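Local coordinates for acetone carboxylase alpha subunit (Xanthobacter autotrophicus Py2, PDB 5M45), which belongs to the hydantoinase B/oxoprolinase family as one subunit type of a six-chain carboxylase assembly that holds manganese and magnesium ions, at residues 62-67 with 246-251; 68-73 with 241-246; 187-192 with 535-540; 296-301 with 343-348. One frame throughout, in Å; residues are numbered along the deposited sequence.

How the contacts relate
From the N terminus, the first segments met lie on helix 54-75, which supplies one side of contacts 1 and 2. The chain then runs through five strands of a seven-stranded antiparallel sheet, and at 187-192 it opens contact 3 before helix 227-255 returns to close contact 2 and then contact 1, the former lying within the latter. Contact 3 crosses both. Later, contact 4 opens on strand 286-297, at 296-301, and closes at 343-348, within the long loop that contact 3 completes only at 535-540. Contacts 1 and 2 are one continuous helix pair; contacts 3 and 4 adjoin, joined by Thr344 OG1 and Ala188 O, their centres about 35 to 44 Å from those of contacts 1 and 2.

Contact 1 (62-67 with 246-251); sequences SRLRAG and KLVEEV
Arg63 reaches over Val251 and alongside Leu247 of the facing helix. Its CB already points across the gap, and the chain runs on through CG and CD before chi3, at 71°, turns NE to run above the valine. From there one guanidinium face rests on Val251 CG2, which stands over its centre and which NE, CZ and NH1 of Arg63 all approach, at 4.1, 3.9 and 4.0 Å. Of the two terminal nitrogens, NH1 forms a salt bridge with Glu254, which would hold the charged end beside helix 227-255 while its face lies on a hydrocarbon group. NH2 reaches Leu247 CD1 at 4.1 Å. The two segments belong to helices 54-75 and 227-255, an antiparallel pair whose local axes pass 10.5 Å apart at 169°. Leu247 fills the next turn: chi1 of 173° sets CG anti to the backbone N, and from there CD2 comes to 3.5 Å from Gly67 CA and 3.6 Å from Arg63 O, lying directly on the backbone where the glycine has no side chain. Deeper between the helices, Leu64 CD2 is 4.2 Å from Val248 CG2 and about equally far from a methyl each of Leu247 and Val251, its side chain at about a right angle to that of Val248. Helix 257-282 covers this inner side, where Tyr260 touches Leu64 and Val248, and Phe263 packs on Leu64.

Contact 2 (68-73 with 241-246); sequences VVDARE and CHMIRK
The backbone O of Asp70 accepts a hydrogen bond from the hydroxyl of Thr74, one turn further along, while the carboxylate of the same residue turns to the neighbouring helix and sets OD2 3.6 Å from CE of Met243. This oxygen-methyl contact is van der Waals in kind, and it lies at the exposed margin of the interface; the two side chains meet at about a right angle. Met243 runs out extended as far as SD, and there chi3, at 70°, folds CE round, bringing the methyl also to 4.2 Å from the CA of Ala71. The segments continue the antiparallel pairing of helices 54-75 and 227-255, with local axes 9.3 Å apart and a crossing angle of 154°. The small side chain of Ala71 is consistent with this close approach: its CB faces Ile244 and sits 3.7 Å from CD1 and 3.9 Å from CG1 of that residue. Ile244 CD1 has a second partner, Val68 CG1 at 3.9 Å. The pair packs on the seven-stranded antiparallel sheet, where Phe92 of strand 90-95 touches both Ala71 and Ile244 and Val170 of strand 165-175 also meets Ile244. On the flank of helix 227-255 turned from helix 54-75, Arg245 lays NH2 over the centre of the His242 ring, 3.5 Å above its plane, and the same nitrogen forms a salt bridge with Asp210. The chain of another protein packs its backbone against Val69 and Met243.

Contact 3 (187-192 with 535-540); sequences MATGQV and FFMGNG
Thr189 and Phe535 make the closest polar-to-ring contact here. The threonine OG1 lies 3.4 Å from CD2 of Phe535 and approaches the ring obliquely, while its hydrogen bond goes to Thr607 O. A chi1 of 63° places CG of Phe535 between the backbone N and the carbonyl carbon, from where the ring extends to the threonine. A second oxygen, Met187 O, stands near the ring plane at its edge, 4.2 Å from CE2 of Phe535, and accepts a hydrogen bond from Gln440 NE2. Van der Waals contacts complete the junction: CG of Met537 comes to 3.8 Å from Met187 O, and Met537 SD lies 3.9 Å from Thr189 CG2. The loop that follows strand 165-175 is thereby laid against the end of strand 532-535, itself part of a small antiparallel sheet. The nearest atom of the Met187 side chain is about 5 Å from the manganese ion bound by His150, Asp153 and His175. No hydrogen bond spans the two segments, and Thr189 N is buried with no partner in the model, so the junction relies on close fit around Phe535 and Met537, with third residues satisfying its oxygens.

Contact 4 (296-301 with 343-348); sequences VPYAHE and HTYNAH
Val296 and Tyr298, on either side of Pro297 in sequence, both meet Tyr345. Pro297 is the centre of an inverse gamma turn, with a weak bond from Tyr298 N to Val296 O, and this turn leads the chain away from strand 286-297 at the border of a four-stranded mixed sheet. Polar contact is made by the two tyrosines, which reach toward each other tip to tip with their OH atoms 2.9 Å apart, at hydrogen-bonding distance. The Tyr345 hydroxyl lies at the edge of the Tyr298 ring, near its plane; the adjacent Thr344 is tied through OG1 to Ala188 O. Apolar contacts flank this pair. Val296 CG1 lies in the plane of the Tyr345 ring, at its edge, 3.9 Å from CE2, and the valine CG2 is 4.0 Å from CD2 of the same ring. Beside them, CE2 of Tyr298 comes to 3.7 Å from CB of His343, the two side chains crossing at about a right angle. Phe403 of helix 401-422 also touches Val296, and Met537, from the loop of contact 3, packs on Tyr345. Within 343-348, the histidine ring probably steadies the backbone that carries Tyr345: His343 ND1 accepts the N-H of Tyr345 at 3.2 Å, with an angle of 153° at the hydrogen and the donor tilted 16° out of the imidazole plane.

Contact 1 (62-67 with 246-251)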
loop_
_atom_site.group_PDB
_atom_site.type_symbol
_atom_site.label_atom_id
_atom_site.label_comp_id
_atom_site.label_asym_id
_atom_site.label_seq_id
_atom_site.Cartn_x
_atom_site.Cartn_y
_atom_site.Cartn_z
ATOM N N SER A 62 -9.941 -18.161 -36.702
ATOM C CA SER A 62 -10.935 -19.037 -36.100
ATOM C C SER A 62 -10.376 -19.747 -34.868
ATOM O O SER A 62 -10.975 -19.687 -33.795
ATOM C CB SER A 62 -11.448 -20.033 -37.150
ATOM O OG SER A 62 -12.268 -21.059 -36.583
ATOM N N ARG A 63 -9.199 -20.368 -35.006
ATOM C CA ARG A 63 -8.611 -21.093 -33.879
ATOM C C ARG A 63 -8.228 -20.211 -32.689
ATOM O O ARG A 63 -8.472 -20.575 -31.542
ATOM C CB ARG A 63 -7.402 -21.935 -34.343
ATOM C CG ARG A 63 -7.815 -23.175 -35.093
ATOM C CD ARG A 63 -6.665 -24.159 -35.235
ATOM N NE ARG A 63 -6.286 -24.825 -33.976
ATOM C CZ ARG A 63 -5.198 -25.593 -33.835
ATOM N NH1 ARG A 63 -4.348 -25.817 -34.838
ATOM N NH2 ARG A 63 -4.949 -26.163 -32.674
ATOM N N LEU A 64 -7.633 -19.058 -32.972
ATOM C CA LEU A 64 -7.146 -18.158 -31.926
ATOM C C LEU A 64 -8.290 -17.376 -31.254
ATOM O O LEU A 64 -8.263 -17.196 -30.039
ATOM C CB LEU A 64 -6.101 -17.187 -32.491
ATOM C CG LEU A 64 -4.810 -17.872 -32.978
ATOM C CD1 LEU A 64 -3.952 -16.863 -33.784
ATOM C CD2 LEU A 64 -4.012 -18.494 -31.838
ATOM N N ARG A 65 -9.300 -16.951 -32.022
ATOM C CA ARG A 65 -10.458 -16.291 -31.420
ATOM C C ARG A 65 -11.228 -17.294 -30.520
ATOM O O ARG A 65 -11.636 -16.945 -29.408
ATOM C CB ARG A 65 -11.404 -15.682 -32.463
ATOM C CG ARG A 65 -12.463 -14.769 -31.827
ATOM C CD ARG A 65 -13.437 -14.132 -32.808
ATOM N NE ARG A 65 -14.274 -15.130 -33.509
ATOM C CZ ARG A 65 -15.363 -14.879 -34.219
ATOM N NH1 ARG A 65 -15.877 -13.655 -34.316
ATOM N NH2 ARG A 65 -16.006 -15.886 -34.797
ATOM N N ALA A 66 -11.420 -18.522 -30.998
ATOM C CA ALA A 66 -12.037 -19.579 -30.185
ATOM C C ALA A 66 -11.211 -19.878 -28.906
ATOM O O ALA A 66 -11.775 -20.111 -27.829
ATOM C CB ALA A 66 -12.225 -20.860 -31.005
ATOM N N GLY A 67 -9.889 -19.851 -29.034
ATOM C CA GLY A 67 -9.005 -20.015 -27.890
ATOM C C GLY A 67 -9.156 -18.990 -26.783
ATOM O O GLY A 67 -9.264 -19.357 -25.603
ATOM N N LYS A 246 -0.337 -22.166 -24.421
ATOM C CA LYS A 246 -0.287 -23.523 -24.967
ATOM C C LYS A 246 -0.919 -23.609 -26.357
ATOM O O LYS A 246 -0.371 -24.236 -27.267
ATOM C CB LYS A 246 -0.965 -24.472 -24.013
ATOM C CG LYS A 246 -0.862 -25.939 -24.398
ATOM C CD LYS A 246 -1.508 -26.744 -23.276
ATOM C CE LYS A 246 -2.305 -27.945 -23.770
ATOM N NZ LYS A 246 -1.610 -29.201 -23.374
ATOM N N LEU A 247 -2.079 -22.985 -26.520
ATOM C CA LEU A 247 -2.741 -22.956 -27.836
ATOM C C LEU A 247 -1.871 -22.259 -28.920
ATOM O O LEU A 247 -1.747 -22.774 -30.051
ATOM C CB LEU A 247 -4.121 -22.321 -27.742
ATOM C CG LEU A 247 -4.766 -22.107 -29.125
ATOM C CD1 LEU A 247 -5.230 -23.438 -29.689
ATOM C CD2 LEU A 247 -5.880 -21.127 -29.086
ATOM N N VAL A 248 -1.242 -21.139 -28.581
ATOM C CA VAL A 248 -0.349 -20.460 -29.542
ATOM C C VAL A 248 0.811 -21.398 -29.957
ATOM O O VAL A 248 1.115 -21.511 -31.149
ATOM C CB VAL A 248 0.158 -19.072 -29.048
ATOM C CG1 VAL A 248 1.244 -18.489 -29.964
ATOM C CG2 VAL A 248 -1.038 -18.097 -28.949
ATOM N N GLU A 249 1.410 -22.087 -28.996
ATOM C CA GLU A 249 2.493 -23.045 -29.289
ATOM C C GLU A 249 2.017 -24.161 -30.257
ATOM O O GLU A 249 2.753 -24.535 -31.149
ATOM C CB GLU A 249 3.078 -23.648 -27.988
ATOM C CG GLU A 249 3.940 -22.656 -27.192
ATOM C CD GLU A 249 4.277 -23.114 -25.738
ATOM O OE1 GLU A 249 3.680 -24.117 -25.267
ATOM O OE2 GLU A 249 5.125 -22.461 -25.043
ATOM N N GLU A 250 0.793 -24.669 -30.065
ATOM C CA GLU A 250 0.216 -25.693 -30.931
ATOM C C GLU A 250 -0.059 -25.185 -32.345
ATOM O O GLU A 250 0.220 -25.885 -33.320
ATOM C CB GLU A 250 -1.082 -26.270 -30.321
ATOM C CG GLU A 250 -0.814 -27.233 -29.154
ATOM C CD GLU A 250 -1.994 -27.526 -28.237
ATOM O OE1 GLU A 250 -3.105 -26.974 -28.437
ATOM O OE2 GLU A 250 -1.792 -28.313 -27.256
ATOM N N VAL A 251 -0.613 -23.983 -32.445
ATOM C CA VAL A 251 -0.898 -23.338 -33.734
ATOM C C VAL A 251 0.383 -23.094 -34.511
ATOM O O VAL A 251 0.440 -23.386 -35.705
ATOM C CB VAL A 251 -1.728 -22.032 -33.541
ATOM C CG1 VAL A 251 -1.774 -21.197 -34.797
ATOM C CG2 VAL A 251 -3.149 -22.387 -33.108
#

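Contact 2 (68-73 with 241-246)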
loop_
_atom_site.group_PDB
_atom_site.type_symbol
_atom_site.label_atom_id
_atom_site.label_comp_id
_atom_site.label_asym_id
_atom_site.label_seq_id
_atom_site.Cartn_x
_atom_site.Cartn_y
_atom_site.Cartn_z
ATOM N N VAL A 68 -9.136 -17.709 -27.142
ATOM C CA VAL A 68 -9.381 -16.643 -26.149
ATOM C C VAL A 68 -10.799 -16.646 -25.552
ATOM O O VAL A 68 -10.987 -16.419 -24.356
ATOM C CB VAL A 68 -8.962 -15.206 -26.618
ATOM C CG1 VAL A 68 -7.473 -15.154 -26.899
ATOM C CG2 VAL A 68 -9.729 -14.768 -27.850
ATOM N N VAL A 69 -11.799 -16.943 -26.373
ATOM C CA VAL A 69 -13.198 -17.069 -25.878
ATOM C C VAL A 69 -13.293 -18.233 -24.873
ATOM O O VAL A 69 -13.894 -18.093 -23.799
ATOM C CB VAL A 69 -14.190 -17.245 -27.052
ATOM C CG1 VAL A 69 -15.572 -17.678 -26.558
ATOM C CG2 VAL A 69 -14.303 -15.918 -27.808
ATOM N N ASP A 70 -12.673 -19.369 -25.224
ATOM C CA ASP A 70 -12.679 -20.551 -24.390
ATOM C C ASP A 70 -11.921 -20.345 -23.060
ATOM O O ASP A 70 -12.351 -20.874 -22.022
ATOM C CB ASP A 70 -12.105 -21.762 -25.123
ATOM C CG ASP A 70 -12.112 -23.044 -24.241
ATOM O OD1 ASP A 70 -13.195 -23.504 -23.845
ATOM O OD2 ASP A 70 -11.010 -23.548 -23.921
ATOM N N ALA A 71 -10.829 -19.595 -23.090
ATOM C CA ALA A 71 -10.110 -19.283 -21.851
ATOM C C ALA A 71 -11.009 -18.540 -20.831
ATOM O O ALA A 71 -11.055 -18.921 -19.640
ATOM C CB ALA A 71 -8.871 -18.465 -22.156
ATOM N N ARG A 72 -11.742 -17.528 -21.294
ATOM C CA ARG A 72 -12.660 -16.817 -20.414
ATOM C C ARG A 72 -13.792 -17.729 -19.878
ATOM O O ARG A 72 -14.075 -17.757 -18.670
ATOM C CB ARG A 72 -13.247 -15.592 -21.128
ATOM C CG ARG A 72 -14.355 -14.883 -20.348
ATOM C CD ARG A 72 -14.552 -13.481 -20.882
ATOM N NE ARG A 72 -15.677 -12.780 -20.269
ATOM C CZ ARG A 72 -16.953 -12.899 -20.636
ATOM N NH1 ARG A 72 -17.308 -13.704 -21.652
ATOM N NH2 ARG A 72 -17.881 -12.196 -20.014
ATOM N N GLU A 73 -14.440 -18.461 -20.783
ATOM C CA GLU A 73 -15.569 -19.324 -20.422
ATOM C C GLU A 73 -15.169 -20.424 -19.419
ATOM O O GLU A 73 -15.930 -20.741 -18.497
ATOM C CB GLU A 73 -16.188 -19.924 -21.719
ATOM C CG GLU A 73 -17.264 -21.008 -21.542
ATOM C CD GLU A 73 -18.588 -20.495 -20.989
ATOM O OE1 GLU A 73 -18.827 -19.271 -21.007
ATOM O OE2 GLU A 73 -19.435 -21.370 -20.593
ATOM N N CYS A 241 -4.234 -17.436 -19.008
ATOM C CA CYS A 241 -2.958 -17.075 -19.651
ATOM C C CYS A 241 -2.216 -18.318 -20.164
ATOM O O CYS A 241 -1.773 -18.327 -21.315
ATOM C CB CYS A 241 -2.058 -16.255 -18.723
ATOM S SG CYS A 241 -2.632 -14.553 -18.387
ATOM N N HIS A 242 -2.103 -19.359 -19.322
ATOM C CA HIS A 242 -1.384 -20.590 -19.706
ATOM C C HIS A 242 -2.130 -21.447 -20.735
ATOM O O HIS A 242 -1.480 -22.048 -21.592
ATOM C CB HIS A 242 -0.932 -21.404 -18.462
ATOM C CG HIS A 242 0.234 -20.785 -17.748
ATOM N ND1 HIS A 242 0.738 -21.285 -16.563
ATOM C CD2 HIS A 242 0.984 -19.700 -18.048
ATOM C CE1 HIS A 242 1.774 -20.554 -16.185
ATOM N NE2 HIS A 242 1.935 -19.581 -17.069
ATOM N N MET A 243 -3.466 -21.457 -20.680
ATOM C CA MET A 243 -4.296 -22.093 -21.734
ATOM C C MET A 243 -4.016 -21.455 -23.106
ATOM O O MET A 243 -3.829 -22.162 -24.104
ATOM C CB MET A 243 -5.811 -21.997 -21.406
ATOM C CG MET A 243 -6.256 -22.862 -20.229
ATOM S SD MET A 243 -7.926 -22.496 -19.675
ATOM C CE MET A 243 -8.838 -23.153 -21.057
ATOM N N ILE A 244 -3.953 -20.128 -23.143
ATOM C CA ILE A 244 -3.705 -19.406 -24.411
ATOM C C ILE A 244 -2.262 -19.606 -24.893
ATOM O O ILE A 244 -2.051 -19.835 -26.084
ATOM C CB ILE A 244 -4.112 -17.917 -24.299
ATOM C CG1 ILE A 244 -5.646 -17.787 -24.200
ATOM C CG2 ILE A 244 -3.597 -17.098 -25.489
ATOM C CD1 ILE A 244 -6.085 -16.506 -23.484
ATOM N N ARG A 245 -1.277 -19.507 -23.991
ATOM C CA ARG A 245 0.138 -19.788 -24.355
ATOM C C ARG A 245 0.281 -21.169 -25.021
ATOM O O ARG A 245 0.920 -21.314 -26.063
ATOM C CB ARG A 245 1.071 -19.683 -23.148
ATOM C CG ARG A 245 2.570 -19.850 -23.499
ATOM C CD ARG A 245 3.466 -19.830 -22.257
ATOM N NE ARG A 245 3.134 -20.939 -21.366
ATOM C CZ ARG A 245 3.590 -21.090 -20.123
ATOM N NH1 ARG A 245 4.427 -20.214 -19.566
ATOM N NH2 ARG A 245 3.212 -22.155 -19.420
ATOM N N LYS A 246 -0.337 -22.166 -24.421
ATOM C CA LYS A 246 -0.287 -23.523 -24.967
ATOM C C LYS A 246 -0.919 -23.609 -26.357
ATOM O O LYS A 246 -0.371 -24.236 -27.267
ATOM C CB LYS A 246 -0.965 -24.472 -24.013
ATOM C CG LYS A 246 -0.862 -25.939 -24.398
ATOM C CD LYS A 246 -1.508 -26.744 -23.276
ATOM C CE LYS A 246 -2.305 -27.945 -23.770
ATOM N NZ LYS A 246 -1.610 -29.201 -23.374
#

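Contact 3 (187-192 with 535-540)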
loop_
_atom_site.group_PDB
_atom_site.type_symbol
_atom_site.label_atom_id
_atom_site.label_comp_id
_atom_site.label_asym_id
_atom_site.label_seq_id
_atom_site.Cartn_x
_atom_site.Cartn_y
_atom_site.Cartn_z
ATOM N N MET A 187 -15.225 0.333 -5.373
ATOM C CA MET A 187 -15.429 1.710 -5.856
ATOM C C MET A 187 -15.399 2.688 -4.674
ATOM O O MET A 187 -16.332 3.449 -4.416
ATOM C CB MET A 187 -16.785 1.805 -6.571
ATOM C CG MET A 187 -17.108 0.702 -7.561
ATOM S SD MET A 187 -15.804 0.337 -8.780
ATOM C CE MET A 187 -16.698 -0.845 -9.770
ATOM N N ALA A 188 -14.296 2.611 -3.930
ATOM C CA ALA A 188 -14.252 3.065 -2.554
ATOM C C ALA A 188 -14.143 4.596 -2.418
ATOM O O ALA A 188 -13.590 5.278 -3.297
ATOM C CB ALA A 188 -13.061 2.418 -1.878
ATOM N N THR A 189 -14.705 5.085 -1.311
ATOM C CA THR A 189 -14.593 6.454 -0.849
ATOM C C THR A 189 -13.886 6.441 0.516
ATOM O O THR A 189 -13.840 5.398 1.177
ATOM C CB THR A 189 -15.959 7.103 -0.642
ATOM O OG1 THR A 189 -16.705 6.337 0.321
ATOM C CG2 THR A 189 -16.739 7.149 -1.940
ATOM N N GLY A 190 -13.388 7.607 0.917
ATOM C CA GLY A 190 -12.688 7.787 2.195
ATOM C C GLY A 190 -11.338 8.398 2.011
ATOM O O GLY A 190 -11.050 9.449 2.583
ATOM N N GLN A 191 -10.490 7.735 1.222
ATOM C CA GLN A 191 -9.214 8.323 0.772
ATOM C C GLN A 191 -9.486 9.448 -0.264
ATOM O O GLN A 191 -10.524 9.431 -0.940
ATOM C CB GLN A 191 -8.298 7.242 0.152
ATOM C CG GLN A 191 -8.751 6.680 -1.201
ATOM C CD GLN A 191 -9.737 5.511 -1.151
ATOM O OE1 GLN A 191 -10.386 5.225 -0.139
ATOM N NE2 GLN A 191 -9.858 4.838 -2.272
ATOM N N VAL A 192 -8.547 10.397 -0.365
ATOM C CA VAL A 192 -8.568 11.473 -1.355
ATOM C C VAL A 192 -7.344 11.591 -2.269
ATOM O O VAL A 192 -7.277 12.515 -3.100
ATOM C CB VAL A 192 -8.862 12.846 -0.720
ATOM C CG1 VAL A 192 -10.226 12.817 -0.076
ATOM C CG2 VAL A 192 -7.781 13.266 0.294
ATOM N N PHE A 535 -21.836 2.024 2.684
ATOM C CA PHE A 535 -21.865 3.350 2.060
ATOM C C PHE A 535 -22.437 3.282 0.630
ATOM O O PHE A 535 -22.655 2.196 0.079
ATOM C CB PHE A 535 -20.498 4.054 2.129
ATOM C CG PHE A 535 -19.359 3.353 1.381
ATOM C CD1 PHE A 535 -18.640 2.303 1.981
ATOM C CD2 PHE A 535 -18.970 3.784 0.109
ATOM C CE1 PHE A 535 -17.581 1.684 1.326
ATOM C CE2 PHE A 535 -17.917 3.172 -0.554
ATOM C CZ PHE A 535 -17.228 2.133 0.041
ATOM N N PHE A 536 -22.758 4.465 0.112
ATOM C CA PHE A 536 -23.363 4.657 -1.219
ATOM C C PHE A 536 -22.376 5.343 -2.166
ATOM O O PHE A 536 -21.574 6.191 -1.732
ATOM C CB PHE A 536 -24.632 5.571 -1.093
ATOM C CG PHE A 536 -25.785 4.951 -0.336
ATOM C CD1 PHE A 536 -25.868 5.043 1.042
ATOM C CD2 PHE A 536 -26.803 4.306 -1.001
ATOM C CE1 PHE A 536 -26.936 4.478 1.762
ATOM C CE2 PHE A 536 -27.878 3.735 -0.302
ATOM C CZ PHE A 536 -27.936 3.807 1.097
ATOM N N MET A 537 -22.446 5.019 -3.449
ATOM C CA MET A 537 -21.608 5.654 -4.489
ATOM C C MET A 537 -22.310 5.640 -5.855
ATOM O O MET A 537 -22.516 4.589 -6.442
ATOM C CB MET A 537 -20.234 4.950 -4.607
ATOM C CG MET A 537 -19.234 5.630 -5.562
ATOM S SD MET A 537 -18.908 7.372 -5.229
ATOM C CE MET A 537 -19.477 8.258 -6.689
ATOM N N GLY A 538 -22.646 6.844 -6.337
ATOM C CA GLY A 538 -23.321 7.071 -7.633
ATOM C C GLY A 538 -23.646 8.547 -7.843
ATOM O O GLY A 538 -23.387 9.388 -6.961
ATOM N N ASN A 539 -24.201 8.869 -9.001
ATOM C CA ASN A 539 -24.616 10.243 -9.333
ATOM C C ASN A 539 -25.877 10.617 -8.545
ATOM O O ASN A 539 -26.754 9.767 -8.325
ATOM C CB ASN A 539 -24.831 10.407 -10.848
ATOM C CG ASN A 539 -25.959 9.538 -11.397
ATOM O OD1 ASN A 539 -26.010 8.350 -11.134
ATOM N ND2 ASN A 539 -26.883 10.144 -12.168
ATOM N N GLY A 540 -25.958 11.861 -8.106
ATOM C CA GLY A 540 -27.044 12.352 -7.238
ATOM C C GLY A 540 -27.783 13.536 -7.799
ATOM O O GLY A 540 -28.896 13.403 -8.377
#

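Contact 4 (296-301 with 343-348)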
loop_
_atom_site.group_PDB
_atom_site.type_symbol
_atom_site.label_atom_id
_atom_site.label_comp_id
_atom_site.label_asym_id
_atom_site.label_seq_id
_atom_site.Cartn_x
_atom_site.Cartn_y
_atom_site.Cartn_z
ATOM N N VAL A 296 -20.014 15.926 -7.640
ATOM C CA VAL A 296 -19.166 15.487 -6.528
ATOM C C VAL A 296 -19.526 16.291 -5.252
ATOM O O VAL A 296 -18.874 17.298 -4.947
ATOM C CB VAL A 296 -17.684 15.632 -6.867
ATOM C CG1 VAL A 296 -16.820 15.078 -5.738
ATOM C CG2 VAL A 296 -17.349 14.906 -8.174
ATOM N N PRO A 297 -20.557 15.820 -4.488
ATOM C CA PRO A 297 -21.036 16.554 -3.308
ATOM C C PRO A 297 -20.229 16.251 -2.018
ATOM O O PRO A 297 -20.767 15.671 -1.049
ATOM C CB PRO A 297 -22.507 16.135 -3.206
ATOM C CG PRO A 297 -22.568 14.780 -3.803
ATOM C CD PRO A 297 -21.553 14.816 -4.931
ATOM N N TYR A 298 -18.946 16.680 -2.010
ATOM C CA TYR A 298 -18.053 16.365 -0.885
ATOM C C TYR A 298 -18.185 17.334 0.288
ATOM O O TYR A 298 -17.571 17.111 1.330
ATOM C CB TYR A 298 -16.584 16.226 -1.342
ATOM C CG TYR A 298 -16.129 14.824 -1.755
ATOM C CD1 TYR A 298 -17.023 13.893 -2.320
ATOM C CD2 TYR A 298 -14.803 14.434 -1.600
ATOM C CE1 TYR A 298 -16.595 12.630 -2.717
ATOM C CE2 TYR A 298 -14.366 13.177 -1.986
ATOM C CZ TYR A 298 -15.262 12.273 -2.543
ATOM O OH TYR A 298 -14.846 11.025 -2.935
ATOM N N ALA A 299 -18.967 18.393 0.154
ATOM C CA ALA A 299 -19.222 19.315 1.282
ATOM C C ALA A 299 -20.102 18.706 2.387
ATOM O O ALA A 299 -19.984 19.117 3.546
ATOM C CB ALA A 299 -19.797 20.651 0.806
ATOM N N HIS A 300 -20.953 17.731 2.033
ATOM C CA HIS A 300 -21.943 17.169 2.967
ATOM C C HIS A 300 -21.230 16.484 4.165
ATOM O O HIS A 300 -20.178 15.851 3.992
ATOM C CB HIS A 300 -22.827 16.128 2.224
ATOM C CG HIS A 300 -24.096 15.767 2.927
ATOM N ND1 HIS A 300 -24.160 14.815 3.913
ATOM C CD2 HIS A 300 -25.373 16.182 2.735
ATOM C CE1 HIS A 300 -25.409 14.668 4.325
ATOM N NE2 HIS A 300 -26.163 15.498 3.638
ATOM N N GLU A 301 -21.839 16.567 5.339
ATOM C CA GLU A 301 -21.255 15.976 6.545
ATOM C C GLU A 301 -21.063 14.446 6.515
ATOM O O GLU A 301 -20.234 13.918 7.242
ATOM C CB GLU A 301 -22.031 16.384 7.810
ATOM C CG GLU A 301 -23.449 15.822 7.896
ATOM C CD GLU A 301 -24.082 15.923 9.289
ATOM O OE1 GLU A 301 -25.334 16.032 9.322
ATOM O OE2 GLU A 301 -23.347 15.845 10.333
ATOM N N HIS A 343 -10.436 13.303 -4.690
ATOM C CA HIS A 343 -11.517 12.310 -4.692
ATOM C C HIS A 343 -10.982 11.073 -5.435
ATOM O O HIS A 343 -9.819 11.064 -5.839
ATOM C CB HIS A 343 -12.781 12.905 -5.328
ATOM C CG HIS A 343 -12.556 13.549 -6.661
ATOM N ND1 HIS A 343 -12.100 12.856 -7.758
ATOM C CD2 HIS A 343 -12.725 14.827 -7.082
ATOM C CE1 HIS A 343 -11.987 13.669 -8.798
ATOM N NE2 HIS A 343 -12.345 14.878 -8.406
ATOM N N THR A 344 -11.837 10.063 -5.635
ATOM C CA THR A 344 -11.440 8.788 -6.285
ATOM C C THR A 344 -11.934 8.615 -7.735
ATOM O O THR A 344 -11.970 7.489 -8.249
ATOM C CB THR A 344 -11.885 7.586 -5.412
ATOM O OG1 THR A 344 -13.301 7.587 -5.219
ATOM C CG2 THR A 344 -11.200 7.653 -4.047
ATOM N N TYR A 345 -12.195 9.728 -8.428
ATOM C CA TYR A 345 -12.873 9.754 -9.760
ATOM C C TYR A 345 -11.945 10.180 -10.913
ATOM O O TYR A 345 -12.415 10.307 -12.079
ATOM C CB TYR A 345 -14.193 10.623 -9.720
ATOM C CG TYR A 345 -14.942 10.428 -8.393
ATOM C CD1 TYR A 345 -15.271 9.145 -7.951
ATOM C CD2 TYR A 345 -15.325 11.519 -7.598
ATOM C CE1 TYR A 345 -15.875 8.935 -6.734
ATOM C CE2 TYR A 345 -15.947 11.314 -6.357
ATOM C CZ TYR A 345 -16.221 10.032 -5.926
ATOM O OH TYR A 345 -16.782 9.807 -4.686
ATOM N N ASN A 346 -10.653 10.378 -10.643
ATOM C CA ASN A 346 -9.689 10.745 -11.659
ATOM C C ASN A 346 -9.365 9.589 -12.620
ATOM O O ASN A 346 -9.614 8.404 -12.288
ATOM C CB ASN A 346 -8.391 11.238 -10.987
ATOM C CG ASN A 346 -8.658 12.361 -9.996
ATOM O OD1 ASN A 346 -8.977 13.474 -10.396
ATOM N ND2 ASN A 346 -8.591 12.059 -8.696
ATOM N N ALA A 347 -8.810 9.906 -13.792
ATOM C CA ALA A 347 -8.484 8.877 -14.767
ATOM C C ALA A 347 -7.103 9.066 -15.431
ATOM O O ALA A 347 -6.151 9.615 -14.788
ATOM C CB ALA A 347 -9.655 8.756 -15.792
ATOM N N HIS A 348 -6.934 8.541 -16.641
ATOM C CA HIS A 348 -5.653 8.509 -17.337
ATOM C C HIS A 348 -5.960 8.476 -18.827
ATOM O O HIS A 348 -7.055 8.023 -19.217
ATOM C CB HIS A 348 -4.874 7.266 -16.901
ATOM C CG HIS A 348 -3.454 7.194 -17.379
ATOM N ND1 HIS A 348 -3.123 6.778 -18.644
ATOM C CD2 HIS A 348 -2.277 7.375 -16.729
ATOM C CE1 HIS A 348 -1.803 6.761 -18.781
ATOM N NE2 HIS A 348 -1.266 7.107 -17.627
#